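Local coordinates for apoptosis regulator CED-9 (PDB 1OHU), which restrains programmed cell death in the worm by sequestering the caspase activator CED-4 until the protein EGL-1 binds and releases it, at residues Glu8-Ile13 against Val42-Glu47; Glu62-Phe67 against Ile108-Phe113; Ser80-Val85 against Val133-Phe138. The protein carries 3 engineered substitutions. All coordinates share one frame; numbering follows the deposited sequence.

Contact 1 (Glu8-Ile13 against Val42-Glu47); sequences EPRLDI and VQPEHE
R10 NH1 is the polar atom where the contact converges: it donates to Q43 OE1 at 2.7 Å and to E45 OE2 at 3.0 Å. The bond to the amide arrives in the carbonyl plane on a lone pair of OE1. A second nitrogen, NH2, reaches E45 OE1 at 3.0 Å in a nearly straight bond (176°), so the guanidinium grips the carboxylate end-on with one nitrogen to each oxygen. Both E45 oxygens lie close to the guanidinium plane, yet they are met from above the carboxylate plane, and the two flat groups stand 48° apart. The R10 chain runs straight through CD, and chi3 (67°) then turns it aside from that line. L11 CD2 lies over one face of the guanidinium, offset toward the rim and probably shielding that face, and also packs on E45 CD at 3.7 Å. E8 OE2 is a longer, third member of the network, 3.6 Å from R10 NE. An alanine at R10 would probably leave the buried E45 carboxylate without this positive mate and Q43 OE1 without its donor. The amide nitrogen of Q43 bonds to G41 O, which helps to fix the side chain's rotation. Q43 is the N-cap of helix 44-71, its carbonyl accepting from H46 N and E47 N; the arrangement is a salt-bridge network tying the loop before helix 13-27, which carries most of the predicted BH4 motif, to the N-terminal end of helix 44-71.

Contact 2 (Glu62-Phe67 against Ile108-Phe113); sequences ENFETF and ISFGGF
F64 pushes its ring between F110 and F113, and here the packing is close. F110 turns its ring edge to the face of F64, an edge-to-face pair with centroids 5.2 Å apart and planes at 69°, in which F110 CD1 sits over the centre of the F64 ring. The far end of that ring reaches the backbone of helix 101-118, F64 CE2 lying 3.4 Å from F110 CA, while S109 OG stands at its edge, 3.5 Å from CE2. S109 OG itself is bonded to G53 O, so a satisfied hydroxyl borders the ring. F113 meets F64 obliquely, neither stacked nor edge-on, and F64 CB rests over the F113 face, 4.1 Å from its centroid. The contact thins toward its partly exposed side, where F67 and E65 each bring only a few atoms to the other helix. F67 touches F110 chiefly through CB, 3.5 Å from F110 CZ, its own ring leading away toward T88 and V89. The E65 chain bends at chi2, and OE2 lies 3.1 Å from F113 CZ, at the ring edge, with OE1 in a salt bridge to K117. F64, F110 and F113 form an aromatic cluster in the buried interior of the helical Bcl-2 fold, joining helix 44-71 to helix 101-118, which carries part of the predicted BH1 motif.

Contact 3 (Ser80-Val85 against Val133-Phe138); sequences SLYQDV and VYTSLF
Helices 79-86 and 128-144 cross here at -65°, their local axes 10.7 Å apart at closest approach, with Y82 and Y134 the nearest residues along the backbones. Y82 carries most of the contact, chi1 setting its CG anti to the backbone N. Y134 CB stands over the centre of one face of the Y82 ring, a CH-pi contact 3.8 Å from the centroid. The Y134 ring continues past it obliquely, CD1 lying against Y82 CB, with the two planes at 43° to each other. At the rim of the Y82 ring, in its plane, is F138 CB, 3.9 Å from Y82 CE2. Y82 turns this edge toward the F138 face in an offset edge-to-face pair whose planes stand 82° apart, while Q83 CG lies at the edge of the F138 ring, 3.8 Å from F138 CE2. The tip of Y82 approaches T135, OH to CA 3.5 Å, but the two hydroxyls are joined through a water. That water lies in the plane of the Y82 ring, 2.9 Å from Y82 OH, and donates to T135 OG1, which also bonds to L131 O one turn earlier. Thus the polar end of the buried tyrosine is paired by solvent, and the hydroxyl of Y134 is held by I77 O. Around the cluster, F138 packs against R103 and L107 of helix 101-118, T135 against F21 of helix 13-27, and V85, on the other helix, against Q70 and L71 of helix 44-71.

Contact 1 closes along the chain before the others begin, whereas the segments of contacts 2 and 3 alternate. Helix 44-71 serves contact 1 at its start and contact 2 farther on, the two centres about 22 Å apart on opposite sides of the chain's centre. Contact 3 lies about 13 Å from contact 2 and about 21 Å from contact 1, centre to centre. V85 links it to contact 2, its CG1 lying 3.2 Å from F67 O, and I13 CG2 joins contact 1 to contact 3 at S136 O, 3.3 Å away. Together they join helices 44-71, 79-86, 101-118 and 128-144 and the loop before helix 13-27 within the all-helical Bcl-2 fold.

Contact 1 (Glu8-Ile13 against Val42-Glu47)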
ATOM      1  N   GLU A   8      10.232  -9.787  11.667  1.00 62.18           N
ATOM      2  CA  GLU A   8      10.186 -11.154  11.155  1.00 61.33           C
ATOM      3  C   GLU A   8      10.298 -11.092   9.639  1.00 60.57           C
ATOM      4  O   GLU A   8       9.758 -10.184   9.007  1.00 61.33           O
ATOM      5  CB  GLU A   8       8.864 -11.839  11.518  1.00 62.24           C
ATOM      6  CG  GLU A   8       8.600 -12.007  13.004  1.00 63.82           C
ATOM      7  CD  GLU A   8       7.335 -12.807  13.285  1.00 64.90           C
ATOM      8  OE1 GLU A   8       6.957 -12.928  14.470  1.00 65.56           O
ATOM      9  OE2 GLU A   8       6.718 -13.323  12.327  1.00 65.05           O
ATOM     10  N   PRO A   9      10.997 -12.062   9.034  1.00 59.03           N
ATOM     11  CA  PRO A   9      11.152 -12.079   7.577  1.00 56.82           C
ATOM     12  C   PRO A   9       9.802 -12.349   6.922  1.00 54.50           C
ATOM     13  O   PRO A   9       9.564 -11.971   5.775  1.00 55.04           O
ATOM     14  CB  PRO A   9      12.131 -13.224   7.359  1.00 58.26           C
ATOM     15  CG  PRO A   9      11.718 -14.196   8.431  1.00 59.20           C
ATOM     16  CD  PRO A   9      11.562 -13.284   9.634  1.00 59.21           C
ATOM     17  N   ARG A  10       8.925 -13.007   7.677  1.00 51.31           N
ATOM     18  CA  ARG A  10       7.585 -13.364   7.218  1.00 47.61           C
ATOM     19  C   ARG A  10       6.728 -12.122   6.967  1.00 45.85           C
ATOM     20  O   ARG A  10       5.827 -12.141   6.129  1.00 46.09           O
ATOM     21  CB  ARG A  10       6.904 -14.250   8.268  1.00 46.15           C
ATOM     22  CG  ARG A  10       5.660 -14.972   7.782  1.00 45.30           C
ATOM     23  CD  ARG A  10       5.036 -15.804   8.897  1.00 43.54           C
ATOM     24  NE  ARG A  10       4.485 -14.967   9.963  1.00 41.70           N
ATOM     25  CZ  ARG A  10       3.334 -14.310   9.873  1.00 40.65           C
ATOM     26  NH1 ARG A  10       2.606 -14.402   8.769  1.00 39.83           N
ATOM     27  NH2 ARG A  10       2.916 -13.550  10.876  1.00 39.47           N
ATOM     28  N   LEU A  11       7.021 -11.046   7.693  1.00 42.13           N
ATOM     29  CA  LEU A  11       6.263  -9.810   7.563  1.00 40.50           C
ATOM     30  C   LEU A  11       7.027  -8.648   6.930  1.00 38.81           C
ATOM     31  O   LEU A  11       6.648  -7.490   7.111  1.00 37.77           O
ATOM     32  CB  LEU A  11       5.739  -9.377   8.936  1.00 39.76           C
ATOM     33  CG  LEU A  11       4.848 -10.389   9.659  1.00 41.32           C
ATOM     34  CD1 LEU A  11       4.427  -9.828  11.011  1.00 42.70           C
ATOM     35  CD2 LEU A  11       3.629 -10.703   8.807  1.00 42.45           C
ATOM     36  N   ASP A  12       8.099  -8.940   6.197  1.00 37.48           N
ATOM     37  CA  ASP A  12       8.855  -7.861   5.567  1.00 37.18           C
ATOM     38  C   ASP A  12       7.877  -6.983   4.808  1.00 36.43           C
ATOM     39  O   ASP A  12       6.949  -7.479   4.172  1.00 34.39           O
ATOM     40  CB  ASP A  12       9.909  -8.404   4.597  1.00 36.38           C
ATOM     41  CG  ASP A  12      11.062  -9.077   5.311  1.00 37.89           C
ATOM     42  OD1 ASP A  12      11.545  -8.517   6.318  1.00 37.96           O
ATOM     43  OD2 ASP A  12      11.491 -10.160   4.861  1.00 41.03           O
ATOM     44  N   ILE A  13       8.084  -5.676   4.890  1.00 36.24           N
ATOM     45  CA  ILE A  13       7.216  -4.735   4.215  1.00 36.67           C
ATOM     46  C   ILE A  13       7.068  -5.035   2.722  1.00 35.40           C
ATOM     47  O   ILE A  13       5.979  -4.900   2.175  1.00 35.87           O
ATOM     48  CB  ILE A  13       7.717  -3.281   4.444  1.00 37.73           C
ATOM     49  CG1 ILE A  13       6.738  -2.552   5.368  1.00 38.64           C
ATOM     50  CG2 ILE A  13       7.895  -2.538   3.129  1.00 41.34           C
ATOM     51  CD1 ILE A  13       5.289  -2.602   4.923  1.00 33.63           C
ATOM     52  N   VAL A  42       1.829 -15.871   0.163  1.00 44.57           N
ATOM     53  CA  VAL A  42       0.822 -15.007   0.761  1.00 43.59           C
ATOM     54  C   VAL A  42       0.653 -15.265   2.253  1.00 44.92           C
ATOM     55  O   VAL A  42       0.508 -16.406   2.689  1.00 44.65           O
ATOM     56  CB  VAL A  42      -0.547 -15.183   0.075  1.00 41.66           C
ATOM     57  CG1 VAL A  42      -1.580 -14.297   0.748  1.00 40.63           C
ATOM     58  CG2 VAL A  42      -0.442 -14.844  -1.404  1.00 39.18           C
ATOM     59  N   GLN A  43       0.685 -14.187   3.028  1.00 46.04           N
ATOM     60  CA  GLN A  43       0.517 -14.264   4.468  1.00 46.73           C
ATOM     61  C   GLN A  43      -0.872 -13.754   4.820  1.00 47.66           C
ATOM     62  O   GLN A  43      -1.424 -12.904   4.121  1.00 46.75           O
ATOM     63  CB  GLN A  43       1.572 -13.405   5.181  1.00 47.34           C
ATOM     64  CG  GLN A  43       3.005 -13.833   4.921  1.00 47.44           C
ATOM     65  CD  GLN A  43       3.233 -15.290   5.260  1.00 46.26           C
ATOM     66  OE1 GLN A  43       3.017 -15.712   6.393  1.00 47.99           O
ATOM     67  NE2 GLN A  43       3.666 -16.069   4.278  1.00 44.08           N
ATOM     68  N   PRO A  44      -1.462 -14.272   5.908  1.00 47.85           N
ATOM     69  CA  PRO A  44      -2.799 -13.805   6.285  1.00 47.23           C
ATOM     70  C   PRO A  44      -2.826 -12.291   6.502  1.00 46.75           C
ATOM     71  O   PRO A  44      -3.856 -11.648   6.297  1.00 45.86           O
ATOM     72  CB  PRO A  44      -3.106 -14.610   7.557  1.00 47.21           C
ATOM     73  CG  PRO A  44      -1.745 -14.975   8.088  1.00 48.37           C
ATOM     74  CD  PRO A  44      -0.980 -15.306   6.840  1.00 47.97           C
ATOM     75  N   GLU A  45      -1.691 -11.724   6.907  1.00 46.44           N
ATOM     76  CA  GLU A  45      -1.605 -10.284   7.115  1.00 47.06           C
ATOM     77  C   GLU A  45      -1.689  -9.563   5.772  1.00 46.50           C
ATOM     78  O   GLU A  45      -2.062  -8.390   5.716  1.00 46.12           O
ATOM     79  CB  GLU A  45      -0.300  -9.898   7.817  1.00 48.14           C
ATOM     80  CG  GLU A  45      -0.207 -10.311   9.281  1.00 51.61           C
ATOM     81  CD  GLU A  45       0.155 -11.776   9.465  1.00 53.19           C
ATOM     82  OE1 GLU A  45       0.284 -12.208  10.630  1.00 55.52           O
ATOM     83  OE2 GLU A  45       0.313 -12.494   8.453  1.00 52.75           O
ATOM     84  N   HIS A  46      -1.329 -10.265   4.698  1.00 44.75           N
ATOM     85  CA  HIS A  46      -1.394  -9.700   3.351  1.00 43.38           C
ATOM     86  C   HIS A  46      -2.867  -9.622   2.966  1.00 43.20           C
ATOM     87  O   HIS A  46      -3.349  -8.602   2.472  1.00 41.74           O
ATOM     88  CB  HIS A  46      -0.695 -10.601   2.320  1.00 41.59           C
ATOM     89  CG  HIS A  46       0.786 -10.715   2.496  1.00 37.99           C
ATOM     90  ND1 HIS A  46       1.539  -9.764   3.147  1.00 39.89           N
ATOM     91  CD2 HIS A  46       1.663 -11.641   2.039  1.00 36.61           C
ATOM     92  CE1 HIS A  46       2.817 -10.095   3.081  1.00 37.73           C
ATOM     93  NE2 HIS A  46       2.918 -11.229   2.414  1.00 37.49           N
ATOM     94  N   GLU A  47      -3.570 -10.727   3.192  1.00 44.09           N
ATOM     95  CA  GLU A  47      -4.985 -10.823   2.874  1.00 45.15           C
ATOM     96  C   GLU A  47      -5.817  -9.821   3.659  1.00 44.68           C
ATOM     97  O   GLU A  47      -6.904  -9.433   3.227  1.00 43.93           O
ATOM     98  CB  GLU A  47      -5.467 -12.255   3.109  1.00 47.09           C
ATOM     99  CG  GLU A  47      -5.212 -13.160   1.910  1.00 51.89           C
ATOM    100  CD  GLU A  47      -5.188 -14.636   2.259  1.00 55.60           C
ATOM    101  OE1 GLU A  47      -6.104 -15.107   2.970  1.00 59.95           O
ATOM    102  OE2 GLU A  47      -4.253 -15.333   1.808  1.00 57.57           O
TER

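Contact 2 (Glu62-Phe67 against Ile108-Phe113)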
ATOM      1  N   GLU A  62     -11.514  10.013  -4.421  1.00 36.06           N
ATOM      2  CA  GLU A  62     -11.341  11.329  -5.022  1.00 35.34           C
ATOM      3  C   GLU A  62      -9.973  11.944  -4.741  1.00 34.27           C
ATOM      4  O   GLU A  62      -9.327  12.471  -5.648  1.00 34.03           O
ATOM      5  CB  GLU A  62     -12.442  12.290  -4.555  1.00 35.16           C
ATOM      6  CG  GLU A  62     -12.310  13.678  -5.145  1.00 37.49           C
ATOM      7  CD  GLU A  62     -13.389  14.638  -4.667  1.00 40.32           C
ATOM      8  OE1 GLU A  62     -14.436  14.756  -5.339  1.00 39.02           O
ATOM      9  OE2 GLU A  62     -13.184  15.268  -3.608  1.00 43.84           O
ATOM     10  N   ASN A  63      -9.529  11.895  -3.491  1.00 31.73           N
ATOM     11  CA  ASN A  63      -8.226  12.454  -3.182  1.00 32.22           C
ATOM     12  C   ASN A  63      -7.152  11.604  -3.840  1.00 31.87           C
ATOM     13  O   ASN A  63      -6.078  12.098  -4.187  1.00 32.22           O
ATOM     14  CB  ASN A  63      -8.010  12.542  -1.670  1.00 31.72           C
ATOM     15  CG  ASN A  63      -8.574  13.826  -1.087  1.00 37.85           C
ATOM     16  OD1 ASN A  63      -8.287  14.195   0.057  1.00 39.49           O
ATOM     17  ND2 ASN A  63      -9.385  14.522  -1.881  1.00 38.38           N
ATOM     18  N   PHE A  64      -7.455  10.326  -4.033  1.00 30.21           N
ATOM     19  CA  PHE A  64      -6.517   9.424  -4.681  1.00 29.26           C
ATOM     20  C   PHE A  64      -6.326   9.822  -6.135  1.00 28.45           C
ATOM     21  O   PHE A  64      -5.214   9.777  -6.650  1.00 27.84           O
ATOM     22  CB  PHE A  64      -7.009   7.980  -4.586  1.00 27.28           C
ATOM     23  CG  PHE A  64      -6.411   7.212  -3.440  1.00 26.09           C
ATOM     24  CD1 PHE A  64      -5.957   7.875  -2.302  1.00 26.57           C
ATOM     25  CD2 PHE A  64      -6.296   5.824  -3.499  1.00 26.79           C
ATOM     26  CE1 PHE A  64      -5.393   7.167  -1.239  1.00 27.42           C
ATOM     27  CE2 PHE A  64      -5.735   5.104  -2.441  1.00 24.96           C
ATOM     28  CZ  PHE A  64      -5.282   5.777  -1.311  1.00 26.55           C
ATOM     29  N   GLU A  65      -7.406  10.225  -6.797  1.00 27.64           N
ATOM     30  CA  GLU A  65      -7.305  10.626  -8.196  1.00 28.51           C
ATOM     31  C   GLU A  65      -6.360  11.816  -8.323  1.00 28.34           C
ATOM     32  O   GLU A  65      -5.517  11.865  -9.227  1.00 29.84           O
ATOM     33  CB  GLU A  65      -8.683  10.996  -8.762  1.00 27.23           C
ATOM     34  CG  GLU A  65      -9.624   9.814  -9.027  1.00 31.18           C
ATOM     35  CD  GLU A  65      -9.038   8.752  -9.965  1.00 32.78           C
ATOM     36  OE1 GLU A  65      -8.166   9.080 -10.801  1.00 32.64           O
ATOM     37  OE2 GLU A  65      -9.464   7.578  -9.879  1.00 36.15           O
ATOM     38  N   THR A  66      -6.499  12.765  -7.401  1.00 26.11           N
ATOM     39  CA  THR A  66      -5.668  13.969  -7.391  1.00 25.70           C
ATOM     40  C   THR A  66      -4.192  13.669  -7.171  1.00 25.12           C
ATOM     41  O   THR A  66      -3.339  14.110  -7.940  1.00 26.02           O
ATOM     42  CB  THR A  66      -6.121  14.948  -6.292  1.00 25.46           C
ATOM     43  OG1 THR A  66      -7.415  15.465  -6.626  1.00 25.41           O
ATOM     44  CG2 THR A  66      -5.127  16.100  -6.150  1.00 19.17           C
ATOM     45  N   PHE A  67      -3.895  12.916  -6.120  1.00 24.44           N
ATOM     46  CA  PHE A  67      -2.516  12.576  -5.803  1.00 23.90           C
ATOM     47  C   PHE A  67      -1.813  11.801  -6.916  1.00 24.08           C
ATOM     48  O   PHE A  67      -0.631  12.009  -7.170  1.00 22.59           O
ATOM     49  CB  PHE A  67      -2.456  11.774  -4.497  1.00 24.93           C
ATOM     50  CG  PHE A  67      -2.936  12.537  -3.281  1.00 27.05           C
ATOM     51  CD1 PHE A  67      -2.760  13.916  -3.187  1.00 26.54           C
ATOM     52  CD2 PHE A  67      -3.534  11.869  -2.217  1.00 28.46           C
ATOM     53  CE1 PHE A  67      -3.173  14.620  -2.055  1.00 30.58           C
ATOM     54  CE2 PHE A  67      -3.950  12.561  -1.079  1.00 30.39           C
ATOM     55  CZ  PHE A  67      -3.769  13.941  -0.997  1.00 29.52           C
ATOM     56  N   ILE A 108       0.071   2.060   1.064  1.00 26.04           N
ATOM     57  CA  ILE A 108       0.033   0.843   0.262  1.00 27.50           C
ATOM     58  C   ILE A 108      -1.148   0.915  -0.708  1.00 25.60           C
ATOM     59  O   ILE A 108      -1.009   0.614  -1.894  1.00 23.69           O
ATOM     60  CB  ILE A 108      -0.102  -0.416   1.154  1.00 28.71           C
ATOM     61  CG1 ILE A 108       1.163  -0.594   1.999  1.00 30.92           C
ATOM     62  CG2 ILE A 108      -0.325  -1.646   0.294  1.00 29.09           C
ATOM     63  CD1 ILE A 108       1.176  -1.851   2.851  1.00 30.54           C
ATOM     64  N   SER A 109      -2.303   1.336  -0.194  1.00 23.19           N
ATOM     65  CA  SER A 109      -3.504   1.461  -1.005  1.00 22.96           C
ATOM     66  C   SER A 109      -3.253   2.404  -2.182  1.00 22.02           C
ATOM     67  O   SER A 109      -3.587   2.090  -3.329  1.00 21.16           O
ATOM     68  CB  SER A 109      -4.666   2.001  -0.161  1.00 22.25           C
ATOM     69  OG  SER A 109      -5.872   1.992  -0.913  1.00 22.47           O
ATOM     70  N   PHE A 110      -2.665   3.559  -1.892  1.00 21.95           N
ATOM     71  CA  PHE A 110      -2.374   4.547  -2.922  1.00 22.65           C
ATOM     72  C   PHE A 110      -1.373   3.997  -3.933  1.00 22.53           C
ATOM     73  O   PHE A 110      -1.512   4.217  -5.130  1.00 24.65           O
ATOM     74  CB  PHE A 110      -1.809   5.819  -2.294  1.00 23.49           C
ATOM     75  CG  PHE A 110      -1.468   6.881  -3.300  1.00 25.27           C
ATOM     76  CD1 PHE A 110      -2.453   7.403  -4.132  1.00 22.87           C
ATOM     77  CD2 PHE A 110      -0.157   7.326  -3.447  1.00 23.77           C
ATOM     78  CE1 PHE A 110      -2.135   8.354  -5.105  1.00 26.40           C
ATOM     79  CE2 PHE A 110       0.171   8.273  -4.411  1.00 23.46           C
ATOM     80  CZ  PHE A 110      -0.819   8.788  -5.245  1.00 24.82           C
ATOM     81  N   GLY A 111      -0.358   3.294  -3.434  1.00 23.93           N
ATOM     82  CA  GLY A 111       0.652   2.716  -4.305  1.00 22.41           C
ATOM     83  C   GLY A 111       0.005   1.736  -5.259  1.00 21.00           C
ATOM     84  O   GLY A 111       0.245   1.781  -6.464  1.00 19.25           O
ATOM     85  N   GLY A 112      -0.829   0.852  -4.719  1.00 19.07           N
ATOM     86  CA  GLY A 112      -1.505  -0.119  -5.561  1.00 19.05           C
ATOM     87  C   GLY A 112      -2.386   0.576  -6.583  1.00 19.09           C
ATOM     88  O   GLY A 112      -2.449   0.175  -7.738  1.00 20.48           O
ATOM     89  N   PHE A 113      -3.069   1.623  -6.139  1.00 20.77           N
ATOM     90  CA  PHE A 113      -3.963   2.409  -6.979  1.00 23.13           C
ATOM     91  C   PHE A 113      -3.227   3.016  -8.176  1.00 22.10           C
ATOM     92  O   PHE A 113      -3.674   2.904  -9.316  1.00 22.78           O
ATOM     93  CB  PHE A 113      -4.586   3.538  -6.150  1.00 24.27           C
ATOM     94  CG  PHE A 113      -5.478   4.456  -6.941  1.00 27.00           C
ATOM     95  CD1 PHE A 113      -6.759   4.060  -7.305  1.00 28.01           C
ATOM     96  CD2 PHE A 113      -5.037   5.725  -7.316  1.00 27.52           C
ATOM     97  CE1 PHE A 113      -7.591   4.915  -8.032  1.00 29.31           C
ATOM     98  CE2 PHE A 113      -5.857   6.582  -8.039  1.00 29.17           C
ATOM     99  CZ  PHE A 113      -7.141   6.175  -8.398  1.00 29.42           C
TER

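Contact 3 (Ser80-Val85 against Val133-Phe138)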
ATOM      1  N   SER A  80      11.999  11.874  -4.382  1.00 27.13           N
ATOM      2  CA  SER A  80      11.665  13.159  -3.787  1.00 27.90           C
ATOM      3  C   SER A  80      10.225  13.531  -4.120  1.00 26.80           C
ATOM      4  O   SER A  80       9.436  13.833  -3.231  1.00 26.14           O
ATOM      5  CB  SER A  80      12.596  14.248  -4.305  1.00 25.47           C
ATOM      6  OG  SER A  80      12.270  15.486  -3.695  1.00 30.50           O
ATOM      7  N   LEU A  81       9.895  13.522  -5.409  1.00 26.32           N
ATOM      8  CA  LEU A  81       8.544  13.848  -5.847  1.00 27.75           C
ATOM      9  C   LEU A  81       7.552  12.908  -5.151  1.00 27.38           C
ATOM     10  O   LEU A  81       6.493  13.330  -4.703  1.00 25.53           O
ATOM     11  CB  LEU A  81       8.431  13.693  -7.360  1.00 27.63           C
ATOM     12  CG  LEU A  81       7.199  14.268  -8.079  1.00 33.01           C
ATOM     13  CD1 LEU A  81       7.285  13.893  -9.551  1.00 33.11           C
ATOM     14  CD2 LEU A  81       5.908  13.716  -7.495  1.00 33.95           C
ATOM     15  N   TYR A  82       7.900  11.629  -5.072  1.00 28.31           N
ATOM     16  CA  TYR A  82       7.036  10.654  -4.425  1.00 28.54           C
ATOM     17  C   TYR A  82       6.713  11.104  -3.000  1.00 30.65           C
ATOM     18  O   TYR A  82       5.563  11.053  -2.557  1.00 31.37           O
ATOM     19  CB  TYR A  82       7.717   9.278  -4.395  1.00 27.20           C
ATOM     20  CG  TYR A  82       7.023   8.289  -3.480  1.00 27.45           C
ATOM     21  CD1 TYR A  82       5.843   7.649  -3.869  1.00 26.09           C
ATOM     22  CD2 TYR A  82       7.513   8.041  -2.199  1.00 27.11           C
ATOM     23  CE1 TYR A  82       5.174   6.796  -3.005  1.00 26.57           C
ATOM     24  CE2 TYR A  82       6.851   7.194  -1.328  1.00 27.28           C
ATOM     25  CZ  TYR A  82       5.683   6.576  -1.736  1.00 26.94           C
ATOM     26  OH  TYR A  82       5.028   5.740  -0.867  1.00 29.44           O
ATOM     27  N   GLN A  83       7.736  11.548  -2.284  1.00 32.41           N
ATOM     28  CA  GLN A  83       7.564  12.003  -0.911  1.00 33.21           C
ATOM     29  C   GLN A  83       6.723  13.276  -0.793  1.00 33.01           C
ATOM     30  O   GLN A  83       6.001  13.456   0.188  1.00 31.54           O
ATOM     31  CB  GLN A  83       8.935  12.202  -0.265  1.00 34.54           C
ATOM     32  CG  GLN A  83       9.645  10.888   0.035  1.00 35.56           C
ATOM     33  CD  GLN A  83      11.051  11.092   0.566  1.00 36.20           C
ATOM     34  OE1 GLN A  83      12.031  10.923  -0.157  1.00 38.59           O
ATOM     35  NE2 GLN A  83      11.154  11.466   1.830  1.00 36.66           N
ATOM     36  N   ASP A  84       6.808  14.156  -1.787  1.00 31.78           N
ATOM     37  CA  ASP A  84       6.023  15.387  -1.761  1.00 30.15           C
ATOM     38  C   ASP A  84       4.539  15.076  -1.951  1.00 29.84           C
ATOM     39  O   ASP A  84       3.680  15.686  -1.308  1.00 27.36           O
ATOM     40  CB  ASP A  84       6.442  16.348  -2.882  1.00 32.22           C
ATOM     41  CG  ASP A  84       7.886  16.801  -2.777  1.00 32.95           C
ATOM     42  OD1 ASP A  84       8.410  16.909  -1.650  1.00 27.85           O
ATOM     43  OD2 ASP A  84       8.487  17.071  -3.841  1.00 37.91           O
ATOM     44  N   VAL A  85       4.247  14.132  -2.848  1.00 27.42           N
ATOM     45  CA  VAL A  85       2.869  13.755  -3.169  1.00 27.55           C
ATOM     46  C   VAL A  85       2.175  12.940  -2.093  1.00 27.91           C
ATOM     47  O   VAL A  85       0.978  13.099  -1.857  1.00 28.17           O
ATOM     48  CB  VAL A  85       2.808  12.953  -4.501  1.00 25.12           C
ATOM     49  CG1 VAL A  85       1.434  12.309  -4.682  1.00 23.50           C
ATOM     50  CG2 VAL A  85       3.101  13.873  -5.669  1.00 26.94           C
ATOM     51  N   VAL A 133       9.359   0.063  -4.726  1.00 23.11           N
ATOM     52  CA  VAL A 133      10.503   0.329  -3.847  1.00 23.07           C
ATOM     53  C   VAL A 133      10.292   1.572  -2.973  1.00 24.25           C
ATOM     54  O   VAL A 133      10.499   1.530  -1.757  1.00 24.32           O
ATOM     55  CB  VAL A 133      11.792   0.504  -4.674  1.00 24.66           C
ATOM     56  CG1 VAL A 133      12.983   0.706  -3.750  1.00 25.69           C
ATOM     57  CG2 VAL A 133      12.007  -0.723  -5.568  1.00 24.05           C
ATOM     58  N   TYR A 134       9.888   2.680  -3.588  1.00 24.96           N
ATOM     59  CA  TYR A 134       9.657   3.907  -2.834  1.00 23.81           C
ATOM     60  C   TYR A 134       8.698   3.606  -1.685  1.00 24.29           C
ATOM     61  O   TYR A 134       8.969   3.931  -0.532  1.00 23.42           O
ATOM     62  CB  TYR A 134       9.024   4.981  -3.723  1.00 23.76           C
ATOM     63  CG  TYR A 134       9.882   5.466  -4.864  1.00 23.44           C
ATOM     64  CD1 TYR A 134       9.327   6.225  -5.889  1.00 23.09           C
ATOM     65  CD2 TYR A 134      11.256   5.193  -4.910  1.00 24.18           C
ATOM     66  CE1 TYR A 134      10.110   6.704  -6.939  1.00 26.80           C
ATOM     67  CE2 TYR A 134      12.052   5.669  -5.955  1.00 24.93           C
ATOM     68  CZ  TYR A 134      11.473   6.424  -6.968  1.00 27.07           C
ATOM     69  OH  TYR A 134      12.239   6.897  -8.017  1.00 25.06           O
ATOM     70  N   THR A 135       7.575   2.973  -2.014  1.00 24.71           N
ATOM     71  CA  THR A 135       6.560   2.644  -1.018  1.00 24.47           C
ATOM     72  C   THR A 135       7.136   1.797   0.120  1.00 24.89           C
ATOM     73  O   THR A 135       6.956   2.111   1.295  1.00 24.88           O
ATOM     74  CB  THR A 135       5.366   1.902  -1.679  1.00 25.58           C
ATOM     75  OG1 THR A 135       4.824   2.710  -2.738  1.00 21.73           O
ATOM     76  CG2 THR A 135       4.267   1.636  -0.653  1.00 23.19           C
ATOM     77  N   SER A 136       7.849   0.736  -0.237  1.00 26.54           N
ATOM     78  CA  SER A 136       8.455  -0.163   0.746  1.00 26.93           C
ATOM     79  C   SER A 136       9.483   0.550   1.627  1.00 28.71           C
ATOM     80  O   SER A 136       9.526   0.356   2.838  1.00 28.79           O
ATOM     81  CB  SER A 136       9.141  -1.330   0.033  1.00 25.14           C
ATOM     82  OG  SER A 136       8.239  -2.036  -0.803  1.00 31.38           O
ATOM     83  N   LEU A 137      10.318   1.364   1.001  1.00 29.72           N
ATOM     84  CA  LEU A 137      11.354   2.096   1.710  1.00 33.31           C
ATOM     85  C   LEU A 137      10.755   3.149   2.647  1.00 33.32           C
ATOM     86  O   LEU A 137      11.110   3.227   3.821  1.00 32.50           O
ATOM     87  CB  LEU A 137      12.285   2.752   0.684  1.00 37.23           C
ATOM     88  CG  LEU A 137      13.584   3.425   1.127  1.00 40.78           C
ATOM     89  CD1 LEU A 137      14.419   3.762  -0.106  1.00 42.33           C
ATOM     90  CD2 LEU A 137      13.268   4.677   1.928  1.00 45.95           C
ATOM     91  N   PHE A 138       9.844   3.956   2.124  1.00 32.31           N
ATOM     92  CA  PHE A 138       9.213   5.000   2.918  1.00 33.15           C
ATOM     93  C   PHE A 138       8.595   4.426   4.191  1.00 34.75           C
ATOM     94  O   PHE A 138       8.772   4.976   5.277  1.00 36.68           O
ATOM     95  CB  PHE A 138       8.145   5.708   2.076  1.00 32.74           C
ATOM     96  CG  PHE A 138       7.597   6.958   2.702  1.00 32.45           C
ATOM     97  CD1 PHE A 138       6.552   6.896   3.618  1.00 33.94           C
ATOM     98  CD2 PHE A 138       8.110   8.203   2.354  1.00 31.04           C
ATOM     99  CE1 PHE A 138       6.020   8.057   4.176  1.00 33.48           C
ATOM    100  CE2 PHE A 138       7.587   9.370   2.903  1.00 32.26           C
ATOM    101  CZ  PHE A 138       6.540   9.301   3.816  1.00 34.29           C
TER
HETATM  102  O   HOH W   1       2.685   4.453  -1.995  1.00 17.21           O